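Local coordinates for protein putative glycoside hydrolase (Bacteroides thetaiotaomicron VPI-5482, PDB 3HBZ) that is a putative glycoside hydrolase that binds calcium and may play a role in carbohydrate metabolism, its exact activity not being established, at residues 100-105 / 330-335; 129-134 / 185-190; 215-220 / 282-287. All coordinates share one frame; numbering follows the deposited sequence.

How the contacts relate
All three contacts fall within the putative carbohydrate metabolism domain, whose fold is rich in antiparallel strands. Contacts 1 and 3 are neighbours, their centres about 12 Å apart: strand 328-338 of contact 1 pairs with strand 210-220 of contact 3, through Asp332 O to Tyr216 N at 3.0 Å among others. Contact 2 stands apart, about 20 Å from contact 1 and 25 Å from contact 3, centre to centre. Along the chain, contact 1 closes a long loop in which contact 2 and then contact 3 are nested. The calcium site therefore joins two segments 225 residues apart in the chain, with strand pairing continuing outward from it.

Contact 1 of 3, residues 100-105 / 330-335; sequences YNFEDT and LIDEVE. With CA (calcium ion), chain B.
Asn101 O and the carboxylate of Asp332 meet on one calcium ion, the centre of a calcium site set beside an antiparallel strand pair. Asp332 chelates the metal in bidentate fashion, OD1 at 2.5 Å and OD2 at 2.6 Å from the calcium. From 100-105 come the backbone oxygen of Asn101 and a single carboxylate oxygen, Glu103 OE2, which lies 2.3 Å from the calcium. A water is a further ligand and donates to Asn101 OD1, 2.8 Å away, so Asn101 serves the site directly through its backbone and indirectly through its amide. Thr155 O and Lys157 O complete the shell. The Glu103 chain is bent at chi2 (-53°), which folds the carboxylate back to the metal; the ion would probably offset the repulsion between the two acidic groups.

The next shell fixes the aspartate. Glu333 N donates to Asp332 OD1 from above the carboxylate plane, and Lys154 N bonds to OD2. The Glu333 carboxylate is engaged by Lys154 NZ, in a salt bridge, and by Thr155 OG1; Thr155 is also a calcium ligand through its backbone oxygen.

Farther out, Tyr100 and Val334 form an antiparallel hydrogen-bonded pair with bonds in both directions, Tyr100 N to Val334 O and Val334 N to Tyr100 O. This pairing brings the chain alongside strand 328-338 just before it turns into the loop of ligands. Phe102 packs against the strand: its ring edge meets Val334 CG2 in plane, while Ile331 CG2 approaches the same corner obliquely. Leu159 of strand 158-165 also packs against Phe102. With CG1 anti to the backbone N (chi1 178°), Val334 directs CG1 to Tyr100 CD2, 3.7 Å away, and leaves CG2 for Phe102 CE2 at 3.8 Å.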
# COMPACT_ATOMS: atom_id res chain seq x y z
N TYR A 100 -10.04 -10.52 -3.90
CA TYR A 100 -8.61 -10.45 -4.21
C TYR A 100 -8.06 -11.82 -4.59
O TYR A 100 -7.93 -12.69 -3.74
CB TYR A 100 -7.84 -9.94 -3.00
CG TYR A 100 -8.51 -8.77 -2.31
CD1 TYR A 100 -8.80 -7.62 -3.00
CD2 TYR A 100 -8.85 -8.84 -0.96
CE1 TYR A 100 -9.42 -6.54 -2.38
CE2 TYR A 100 -9.48 -7.78 -0.33
CZ TYR A 100 -9.74 -6.63 -1.03
OH TYR A 100 -10.35 -5.56 -0.37
N ASN A 101 -7.72 -12.00 -5.86
CA ASN A 101 -7.19 -13.27 -6.34
C ASN A 101 -5.68 -13.21 -6.67
O ASN A 101 -5.07 -14.22 -7.02
CB ASN A 101 -8.02 -13.71 -7.55
CG ASN A 101 -9.37 -14.32 -7.14
OD1 ASN A 101 -9.43 -15.33 -6.48
ND2 ASN A 101 -10.46 -13.69 -7.55
N PHE A 102 -5.11 -12.02 -6.58
CA PHE A 102 -3.68 -11.79 -6.72
C PHE A 102 -3.11 -12.23 -8.06
O PHE A 102 -1.94 -12.65 -8.12
CB PHE A 102 -2.95 -12.38 -5.50
CG PHE A 102 -3.42 -11.78 -4.21
CD1 PHE A 102 -3.03 -10.51 -3.87
CD2 PHE A 102 -4.38 -12.40 -3.42
CE1 PHE A 102 -3.52 -9.90 -2.71
CE2 PHE A 102 -4.85 -11.79 -2.27
CZ PHE A 102 -4.41 -10.54 -1.94
N GLU A 103 -3.93 -12.11 -9.12
CA GLU A 103 -3.52 -12.46 -10.46
C GLU A 103 -2.83 -11.29 -11.20
O GLU A 103 -2.00 -11.51 -12.06
CB GLU A 103 -4.71 -12.93 -11.32
CG GLU A 103 -5.59 -14.07 -10.73
CD GLU A 103 -4.77 -15.29 -10.31
OE1 GLU A 103 -3.72 -15.54 -10.94
OE2 GLU A 103 -5.17 -15.97 -9.35
N ASP A 104 -3.22 -10.06 -10.89
CA ASP A 104 -2.90 -8.92 -11.75
C ASP A 104 -1.84 -8.05 -11.11
O ASP A 104 -1.95 -7.68 -9.92
CB ASP A 104 -4.14 -8.05 -11.93
CG ASP A 104 -5.23 -8.75 -12.77
OD1 ASP A 104 -4.92 -9.41 -13.76
OD2 ASP A 104 -6.39 -8.63 -12.38
N THR A 105 -0.83 -7.70 -11.89
CA THR A 105 0.23 -6.80 -11.43
C THR A 105 0.58 -5.85 -12.58
O THR A 105 0.22 -6.10 -13.74
CB THR A 105 1.48 -7.57 -11.08
OG1 THR A 105 1.93 -8.25 -12.24
CG2 THR A 105 1.24 -8.57 -9.91
N LEU A 330 2.28 -17.07 2.11
CA LEU A 330 1.51 -17.09 0.86
C LEU A 330 0.04 -16.80 1.12
O LEU A 330 -0.54 -17.33 2.07
CB LEU A 330 1.67 -18.45 0.12
CG LEU A 330 3.06 -18.96 -0.17
CD1 LEU A 330 2.96 -20.34 -0.95
CD2 LEU A 330 3.98 -17.87 -0.90
N ILE A 331 -0.56 -15.94 0.29
CA ILE A 331 -1.94 -15.53 0.49
C ILE A 331 -2.68 -15.66 -0.81
O ILE A 331 -2.14 -15.31 -1.86
CB ILE A 331 -2.02 -14.05 0.97
CG1 ILE A 331 -1.45 -13.87 2.40
CG2 ILE A 331 -3.42 -13.50 0.84
CD1 ILE A 331 -2.35 -14.44 3.53
N ASP A 332 -3.90 -16.22 -0.76
CA ASP A 332 -4.73 -16.27 -1.94
C ASP A 332 -6.22 -16.27 -1.61
O ASP A 332 -6.62 -16.59 -0.48
CB ASP A 332 -4.38 -17.50 -2.79
CG ASP A 332 -4.62 -17.26 -4.31
OD1 ASP A 332 -5.06 -16.15 -4.68
OD2 ASP A 332 -4.39 -18.20 -5.12
N GLU A 333 -7.02 -15.90 -2.61
CA GLU A 333 -8.50 -15.97 -2.54
C GLU A 333 -9.06 -15.23 -1.32
O GLU A 333 -9.81 -15.80 -0.51
CB GLU A 333 -8.97 -17.43 -2.54
CG GLU A 333 -8.65 -18.18 -3.80
CD GLU A 333 -9.25 -19.60 -3.87
OE1 GLU A 333 -9.96 -20.01 -2.93
OE2 GLU A 333 -9.01 -20.30 -4.88
N VAL A 334 -8.74 -13.95 -1.18
CA VAL A 334 -9.16 -13.22 -0.01
C VAL A 334 -10.41 -12.45 -0.37
O VAL A 334 -10.56 -11.99 -1.51
CB VAL A 334 -8.04 -12.22 0.48
CG1 VAL A 334 -8.50 -11.40 1.68
CG2 VAL A 334 -6.78 -12.97 0.82
N GLU A 335 -11.26 -12.24 0.62
CA GLU A 335 -12.44 -11.42 0.45
C GLU A 335 -12.66 -10.50 1.64
O GLU A 335 -12.64 -10.92 2.79
CB GLU A 335 -13.69 -12.32 0.24
CG GLU A 335 -14.84 -11.49 -0.17
CD GLU A 335 -16.08 -12.27 -0.57
OE1 GLU A 335 -16.09 -13.52 -0.45
OE2 GLU A 335 -17.04 -11.60 -1.01
CA CA B . -5.00 -16.60 -7.11
O HOH W 1 -7.33 -17.04 -7.02

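Contact 2 of 3, residues 129-134 / 185-190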
# COMPACT_ATOMS: atom_id res chain seq x y z
N GLY A 129 6.28 -2.33 1.07
CA GLY A 129 7.55 -1.65 1.27
C GLY A 129 8.61 -1.83 0.19
O GLY A 129 9.77 -1.48 0.42
N ASN A 130 8.23 -2.36 -0.98
CA ASN A 130 9.20 -2.57 -2.06
C ASN A 130 10.07 -1.36 -2.44
O ASN A 130 11.29 -1.49 -2.58
CB ASN A 130 8.50 -3.16 -3.29
CG ASN A 130 8.22 -4.68 -3.16
OD1 ASN A 130 8.66 -5.34 -2.22
ND2 ASN A 130 7.46 -5.23 -4.11
N ALA A 131 9.46 -0.19 -2.60
CA ALA A 131 10.21 1.04 -2.88
C ALA A 131 11.31 1.30 -1.82
O ALA A 131 12.42 1.80 -2.12
CB ALA A 131 9.28 2.23 -2.98
N GLY A 132 11.00 0.94 -0.59
CA GLY A 132 11.94 1.09 0.51
C GLY A 132 13.06 0.08 0.38
O GLY A 132 14.23 0.43 0.56
N TYR A 133 12.71 -1.18 0.14
CA TYR A 133 13.74 -2.22 -0.02
C TYR A 133 14.76 -1.95 -1.14
O TYR A 133 15.94 -2.31 -1.04
CB TYR A 133 13.09 -3.60 -0.20
CG TYR A 133 14.08 -4.78 -0.01
CD1 TYR A 133 14.54 -5.10 1.24
CD2 TYR A 133 14.47 -5.57 -1.07
CE1 TYR A 133 15.47 -6.17 1.45
CE2 TYR A 133 15.35 -6.66 -0.89
CZ TYR A 133 15.86 -6.95 0.37
OH TYR A 133 16.75 -7.99 0.54
N ALA A 134 14.29 -1.35 -2.22
CA ALA A 134 15.15 -0.97 -3.33
C ALA A 134 16.31 -0.09 -2.86
O ALA A 134 17.43 -0.17 -3.40
CB ALA A 134 14.33 -0.23 -4.43
N GLY A 185 -3.66 1.17 0.95
CA GLY A 185 -3.04 2.44 1.39
C GLY A 185 -1.93 2.86 0.42
O GLY A 185 -1.99 2.59 -0.79
N SER A 186 -0.90 3.51 0.96
CA SER A 186 0.25 3.86 0.16
C SER A 186 1.55 3.79 0.95
O SER A 186 1.54 3.76 2.18
CB SER A 186 0.06 5.25 -0.45
OG SER A 186 -0.10 6.22 0.57
N PHE A 187 2.65 3.76 0.21
CA PHE A 187 3.99 3.71 0.83
C PHE A 187 4.70 5.02 0.53
O PHE A 187 4.92 5.37 -0.61
CB PHE A 187 4.83 2.55 0.31
CG PHE A 187 6.16 2.37 1.06
CD1 PHE A 187 6.19 1.79 2.29
CD2 PHE A 187 7.34 2.81 0.53
CE1 PHE A 187 7.37 1.61 2.98
CE2 PHE A 187 8.54 2.67 1.23
CZ PHE A 187 8.54 2.05 2.44
N ASP A 188 5.02 5.79 1.56
CA ASP A 188 5.63 7.09 1.39
C ASP A 188 7.14 6.92 1.45
O ASP A 188 7.73 6.84 2.53
CB ASP A 188 5.11 8.03 2.45
CG ASP A 188 5.81 9.40 2.46
OD1 ASP A 188 6.77 9.63 1.72
OD2 ASP A 188 5.39 10.21 3.27
N VAL A 189 7.77 6.90 0.28
CA VAL A 189 9.16 6.51 0.19
C VAL A 189 10.07 7.56 0.84
O VAL A 189 11.17 7.24 1.18
CB VAL A 189 9.62 6.22 -1.27
CG1 VAL A 189 9.75 7.54 -2.08
CG2 VAL A 189 10.97 5.44 -1.27
N GLY A 190 9.57 8.77 1.08
CA GLY A 190 10.35 9.82 1.75
C GLY A 190 10.60 9.50 3.22
O GLY A 190 11.53 10.01 3.79
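Phe187 presents one face of its ring to Gly129, the residue at the N-cap position of helix 130-134. Gly129 CA stands 3.9 Å from the centroid of the Phe187 ring and 20° off the normal, which meets the geometry of a CH-pi contact; its position is offset toward the rim, nearest CE1. The ring reaches the helix start because CG lies anti to the backbone N (chi1 -173°), extending the side chain from the strand end toward the first turn. At another corner, Phe187 CE2 comes within 3.5 Å of Gly132 N, an approach that is oblique to the ring. A beta carbon on Gly132 would collide with Phe187 CZ, so the bare backbone here is what lets the ring lie so close; at Gly129, by contrast, there would be room for one.

Ala131 bridges two partners with its single methyl. Ala131 CB is 4.1 Å from Phe187 CD2, and Val189 CG2 lies 4.0 Å from the same CB, so the one methyl touches both an aromatic and an aliphatic group. An alanine in place of Phe187 would probably leave Gly129 CA and the Ala131 methyl without their aromatic partner and open a gap beside the first helical turn.

After Phe187 the chain bends through an Asx turn, in which Asp188 OD1 accepts from Gly190 N at 3.0 Å; Val189 lies within that bend. The contact thus lays the short helix 130-134 against the end of strand 185-187, which pairs with strand 200-205, where Thr200 also touches Phe187; Gly129 N is held by Asn181 of strand 177-183.

Contact 3 of 3, residues 215-220 / 282-287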
# COMPACT_ATOMS: atom_id res chain seq x y z
N GLY A 215 -9.99 -15.68 3.73
CA GLY A 215 -9.10 -16.09 2.66
C GLY A 215 -8.29 -17.29 3.04
O GLY A 215 -8.61 -17.97 4.02
N TYR A 216 -7.25 -17.58 2.24
CA TYR A 216 -6.41 -18.72 2.52
C TYR A 216 -4.94 -18.34 2.66
O TYR A 216 -4.46 -17.43 1.97
CB TYR A 216 -6.55 -19.77 1.40
CG TYR A 216 -7.89 -20.42 1.42
CD1 TYR A 216 -8.97 -19.84 0.78
CD2 TYR A 216 -8.09 -21.62 2.13
CE1 TYR A 216 -10.21 -20.43 0.80
CE2 TYR A 216 -9.34 -22.23 2.15
CZ TYR A 216 -10.38 -21.61 1.50
OH TYR A 216 -11.62 -22.16 1.51
N TYR A 217 -4.20 -19.10 3.49
CA TYR A 217 -2.77 -18.90 3.62
C TYR A 217 -2.00 -20.18 3.80
O TYR A 217 -2.55 -21.21 4.16
CB TYR A 217 -2.43 -17.93 4.76
CG TYR A 217 -2.43 -18.56 6.12
CD1 TYR A 217 -3.63 -18.83 6.78
CD2 TYR A 217 -1.24 -18.88 6.76
CE1 TYR A 217 -3.65 -19.40 8.04
CE2 TYR A 217 -1.24 -19.49 8.02
CZ TYR A 217 -2.46 -19.73 8.66
OH TYR A 217 -2.48 -20.32 9.90
N LYS A 218 -0.71 -20.06 3.52
CA LYS A 218 0.31 -21.00 3.91
C LYS A 218 1.39 -20.18 4.63
O LYS A 218 1.61 -18.99 4.30
CB LYS A 218 0.94 -21.70 2.70
CG LYS A 218 0.06 -22.69 1.96
CD LYS A 218 0.81 -23.31 0.78
CE LYS A 218 0.01 -24.43 0.12
NZ LYS A 218 0.60 -24.98 -1.12
N TYR A 219 2.09 -20.81 5.56
CA TYR A 219 3.15 -20.11 6.29
C TYR A 219 4.26 -21.04 6.74
O TYR A 219 4.01 -22.12 7.28
CB TYR A 219 2.59 -19.36 7.49
CG TYR A 219 3.63 -18.52 8.23
CD1 TYR A 219 4.11 -17.36 7.65
CD2 TYR A 219 4.15 -18.90 9.47
CE1 TYR A 219 5.07 -16.57 8.27
CE2 TYR A 219 5.15 -18.10 10.13
CZ TYR A 219 5.61 -16.96 9.50
OH TYR A 219 6.52 -16.11 10.07
N LYS A 220 5.49 -20.57 6.56
CA LYS A 220 6.70 -21.22 7.08
C LYS A 220 7.58 -20.13 7.74
O LYS A 220 7.87 -19.13 7.14
CB LYS A 220 7.43 -21.92 5.95
CG LYS A 220 8.68 -22.73 6.39
CD LYS A 220 9.19 -23.61 5.26
N THR A 282 -4.82 -22.87 4.20
CA THR A 282 -5.60 -22.91 5.42
C THR A 282 -6.52 -21.70 5.42
O THR A 282 -6.07 -20.59 5.16
CB THR A 282 -4.62 -22.87 6.63
OG1 THR A 282 -3.66 -23.93 6.49
CG2 THR A 282 -5.34 -22.97 7.96
N TYR A 283 -7.79 -21.93 5.70
CA TYR A 283 -8.81 -20.91 5.65
C TYR A 283 -8.77 -20.04 6.90
O TYR A 283 -8.53 -20.56 7.99
CB TYR A 283 -10.19 -21.58 5.59
CG TYR A 283 -11.35 -20.64 5.38
CD1 TYR A 283 -11.41 -19.82 4.25
CD2 TYR A 283 -12.43 -20.60 6.28
CE1 TYR A 283 -12.51 -18.97 4.03
CE2 TYR A 283 -13.53 -19.77 6.06
CZ TYR A 283 -13.56 -18.97 4.93
OH TYR A 283 -14.64 -18.14 4.72
N PHE A 284 -8.94 -18.73 6.72
CA PHE A 284 -9.15 -17.84 7.83
C PHE A 284 -10.42 -17.06 7.59
O PHE A 284 -10.78 -16.76 6.45
CB PHE A 284 -7.95 -16.92 8.08
CG PHE A 284 -7.57 -16.04 6.94
CD1 PHE A 284 -8.12 -14.77 6.81
CD2 PHE A 284 -6.59 -16.42 6.06
CE1 PHE A 284 -7.74 -13.94 5.78
CE2 PHE A 284 -6.20 -15.57 5.02
CZ PHE A 284 -6.76 -14.33 4.89
N LYS A 285 -11.12 -16.74 8.66
CA LYS A 285 -12.31 -15.92 8.56
C LYS A 285 -12.41 -15.06 9.79
O LYS A 285 -12.89 -15.50 10.82
CB LYS A 285 -13.55 -16.79 8.38
CG LYS A 285 -14.85 -16.00 8.22
CD LYS A 285 -16.00 -16.96 7.94
CE LYS A 285 -17.33 -16.25 7.98
NZ LYS A 285 -18.47 -17.16 7.69
N LEU A 286 -11.96 -13.82 9.67
CA LEU A 286 -11.69 -12.98 10.81
C LEU A 286 -12.83 -12.02 11.01
O LEU A 286 -13.05 -11.18 10.16
CB LEU A 286 -10.41 -12.20 10.56
CG LEU A 286 -9.23 -13.06 10.10
CD1 LEU A 286 -8.05 -12.12 9.82
CD2 LEU A 286 -8.90 -14.19 11.11
N PRO A 287 -13.56 -12.12 12.13
CA PRO A 287 -14.60 -11.15 12.34
C PRO A 287 -14.07 -9.76 12.69
O PRO A 287 -13.08 -9.62 13.44
CB PRO A 287 -15.40 -11.73 13.51
CG PRO A 287 -14.42 -12.58 14.26
CD PRO A 287 -13.40 -13.05 13.26
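Tyr216 lays one face of its ring over Tyr283 CD1, which stands 3.4 Å above the plane, offset toward the rim and nearest Tyr216 CZ. The two rings are inclined at 46° with centroids 5.1 Å apart, so this is an oblique pairing. Tyr283 CB also packs against Tyr216 CE2, at 3.6 Å. The residues form a non-hydrogen-bonded antiparallel pair, flanked by two hydrogen-bonded ones, Gly215 with Phe284 and Tyr217 with Thr282. Each of these carries two backbone bonds; the one from Phe284 N to Gly215 O is short and straight, 2.8 Å with 168° at the hydrogen.

On the opposite face of the sheet the Phe284 ring folds over the neighbouring strand. Its CG takes the position between backbone N and carbonyl carbon (chi1 59°), turning the ring over Gly215, whose CA lies 3.9 Å from the Phe284 centroid in a CH-pi contact. A beta carbon at Gly215 would come tight against Phe284 CZ. Tyr217 CD1 adds an apolar touch to Phe284 CD2 at 3.9 Å, while its hydroxyl bonds to Lys276 N.

Strand 210-220 lies between strand 281-290 and strand 328-338: Tyr217 reaches Leu329 and Ile331 on the latter, Phe284 packs on Ile241 of strand 240-247, and Tyr216 touches Glu333 and makes a cation-pi contact with Lys154, beside the calcium site.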